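Adenosylmethionine-8-amino-7-oxononanoate aminotransferase (Methanocaldococcus jannaschii, PDB 6ZHK) catalyses pyridoxal 5'-phosphate-dependent transamination, acting as a thermostable D-amino acid transaminase. Local coordinates at the interface of chains A and B. Coordinates in Å, arbitrary orientation; residue numbers count along the deposited sequence, not the author numbering. Chains: chain A/B, Adenosylmethionine-8-amino-7-oxononanoate aminotransferase.

The interface of chains A and B. Residues chain A 120-121, 124, 337; chain B 120-124, 159, 309, 337.
In both A:Glu124 and B:Glu124, CG lies anti to the carbonyl carbon and the chain runs extended beyond it (chi2 167° in A:Glu124), so that the two side chains cross at about a right angle and bring their OE2 atoms together, the carboxylate planes 30° apart. Each belongs to the first turn of helix 122-140 and reaches back over the N-terminal end of its helix. There A:Glu124 OE1 accepts from A:Glu120 N at 2.8 Å, nearly along the C-O axis. A:Glu124 OE1 also accepts from A:Asp121 N at 3.1 Å, from above the carboxylate plane. B:Glu124 repeats this capping-box-like grip in its own chain. With OE1 so held, A:Glu124 OE2 lies 2.8 Å from B:Glu124 OE2; a shared proton would ease this approach, though protons are not seen, and the paired acids probably raise one another's pKa. A:Asp121 OD2 is modelled 2.6 Å from B:Glu120 OE1, too close for two charged acids unless a proton lies between them. That side chain's position is doubtful, since it collides with B:Glu124; its twin, B:Asp121, has an incomplete side chain. An alanine in place of A:Glu124 would remove the carboxylate that ties down both amides and would probably loosen the turn leading into the helix. Alongside, A:His337 (chi1 -145°) points NE2 at the partner helix, 3.2 Å from B:Ala123 N, while its CD2 packs 3.5 Å from B:Asp121 CB; B:His337 is rotated differently about the same bond, so the patch is not strictly symmetric. This part of the homodimer interface brings together the starts of the two 122-140 helices; B:Gly122 and B:Ala123, at the start of one, are predicted to bind pyridoxal 5'-phosphate, and although none is bound here, dimer assembly may thus help shape the cofactor site.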
loop_
_atom_site.group_PDB
_atom_site.type_symbol
_atom_site.label_atom_id
_atom_site.label_comp_id
_atom_site.label_asym_id
_atom_site.label_seq_id
_atom_site.Cartn_x
_atom_site.Cartn_y
_atom_site.Cartn_z
ATOM N N GLU A 120 3.357 3.316 1.423
ATOM C CA GLU A 120 4.073 2.050 1.352
ATOM C C GLU A 120 4.414 1.644 -0.074
ATOM O O GLU A 120 5.485 1.123 -0.272
ATOM C CB GLU A 120 3.288 0.916 2.015
ATOM C CG GLU A 120 3.356 1.006 3.527
ATOM C CD GLU A 120 2.582 2.154 4.142
ATOM O OE1 GLU A 120 1.353 2.280 3.823
ATOM O OE2 GLU A 120 3.235 2.961 4.868
ATOM N N ASP A 121 3.552 1.933 -1.065
ATOM C CA ASP A 121 3.724 1.377 -2.410
ATOM C C ASP A 121 3.588 2.527 -3.404
ATOM O O ASP A 121 2.872 3.492 -3.113
ATOM C CB ASP A 121 2.626 0.353 -2.749
ATOM C CG ASP A 121 2.722 -0.857 -1.833
ATOM O OD1 ASP A 121 3.864 -1.205 -1.447
ATOM O OD2 ASP A 121 1.660 -1.459 -1.491
ATOM N N GLU A 124 0.117 3.647 -4.202
ATOM C CA GLU A 124 -0.460 4.529 -3.200
ATOM C C GLU A 124 0.117 5.950 -3.353
ATOM O O GLU A 124 -0.606 6.916 -3.152
ATOM C CB GLU A 124 -0.045 4.034 -1.803
ATOM C CG GLU A 124 -0.891 2.928 -1.160
ATOM C CD GLU A 124 -0.313 2.224 0.067
ATOM O OE1 GLU A 124 0.844 2.491 0.436
ATOM O OE2 GLU A 124 -1.019 1.382 0.691
ATOM N N HIS A 337 -2.387 5.879 5.768
ATOM C CA HIS A 337 -2.723 4.630 6.425
ATOM C C HIS A 337 -1.795 4.399 7.610
ATOM O O HIS A 337 -0.833 5.154 7.771
ATOM C CB HIS A 337 -2.817 3.453 5.444
ATOM C CG HIS A 337 -3.867 2.416 5.746
ATOM N ND1 HIS A 337 -4.635 2.430 6.891
ATOM C CD2 HIS A 337 -4.250 1.323 5.054
ATOM C CE1 HIS A 337 -5.454 1.404 6.890
ATOM N NE2 HIS A 337 -5.222 0.710 5.784
ATOM N N GLU B 120 0.204 -4.810 1.160
ATOM C CA GLU B 120 0.905 -4.153 2.258
ATOM C C GLU B 120 -0.024 -3.466 3.238
ATOM O O GLU B 120 0.274 -3.440 4.418
ATOM C CB GLU B 120 1.930 -3.117 1.765
ATOM C CG GLU B 120 3.185 -3.797 1.211
ATOM C CD GLU B 120 2.962 -4.496 -0.125
ATOM O OE1 GLU B 120 2.454 -3.852 -1.048
ATOM O OE2 GLU B 120 3.277 -5.685 -0.233
ATOM N N ASP B 121 -1.173 -2.927 2.793
ATOM C CA ASP B 121 -1.988 -2.072 3.657
ATOM C C ASP B 121 -3.433 -2.584 3.566
ATOM O O ASP B 121 -3.826 -3.183 2.542
ATOM C CB ASP B 121 -2.031 -0.626 3.105
ATOM N N GLY B 122 -4.208 -2.361 4.648
ATOM C CA GLY B 122 -5.610 -2.743 4.680
ATOM C C GLY B 122 -6.420 -2.140 3.514
ATOM O O GLY B 122 -7.299 -2.799 2.913
ATOM N N ALA B 123 -6.090 -0.889 3.127
ATOM C CA ALA B 123 -6.814 -0.286 2.020
ATOM C C ALA B 123 -6.546 -1.092 0.725
ATOM O O ALA B 123 -7.453 -1.191 -0.122
ATOM C CB ALA B 123 -6.355 1.152 1.813
ATOM N N GLU B 124 -5.311 -1.532 0.498
ATOM C CA GLU B 124 -4.993 -2.303 -0.699
ATOM C C GLU B 124 -5.686 -3.674 -0.636
ATOM O O GLU B 124 -6.149 -4.174 -1.653
ATOM C CB GLU B 124 -3.492 -2.570 -0.843
ATOM C CG GLU B 124 -2.589 -1.365 -1.124
ATOM C CD GLU B 124 -1.080 -1.528 -0.903
ATOM O OE1 GLU B 124 -0.643 -2.587 -0.357
ATOM O OE2 GLU B 124 -0.323 -0.547 -1.217
ATOM N N THR B 159 -7.451 5.029 -0.451
ATOM C CA THR B 159 -7.353 5.036 -1.910
ATOM C C THR B 159 -8.743 5.101 -2.584
ATOM O O THR B 159 -9.777 4.940 -1.935
ATOM C CB THR B 159 -6.477 3.883 -2.372
ATOM O OG1 THR B 159 -6.989 2.699 -1.732
ATOM C CG2 THR B 159 -5.058 4.082 -1.879
ATOM N N PRO B 309 4.179 -3.278 7.639
ATOM C CA PRO B 309 2.940 -3.240 6.854
ATOM C C PRO B 309 2.768 -4.488 6.009
ATOM O O PRO B 309 3.241 -4.559 4.890
ATOM C CB PRO B 309 3.161 -2.076 5.882
ATOM C CG PRO B 309 4.666 -2.023 5.707
ATOM C CD PRO B 309 5.226 -2.392 7.056
ATOM N N HIS B 337 1.519 -5.517 -6.375
ATOM C CA HIS B 337 2.624 -4.578 -6.446
ATOM C C HIS B 337 3.939 -5.269 -6.097
ATOM O O HIS B 337 3.947 -6.431 -5.689
ATOM C CB HIS B 337 2.327 -3.360 -5.584
ATOM C CG HIS B 337 1.199 -2.612 -6.207
ATOM N ND1 HIS B 337 0.194 -2.006 -5.446
ATOM C CD2 HIS B 337 0.911 -2.433 -7.531
ATOM C CE1 HIS B 337 -0.682 -1.497 -6.305
ATOM N NE2 HIS B 337 -0.254 -1.766 -7.618
#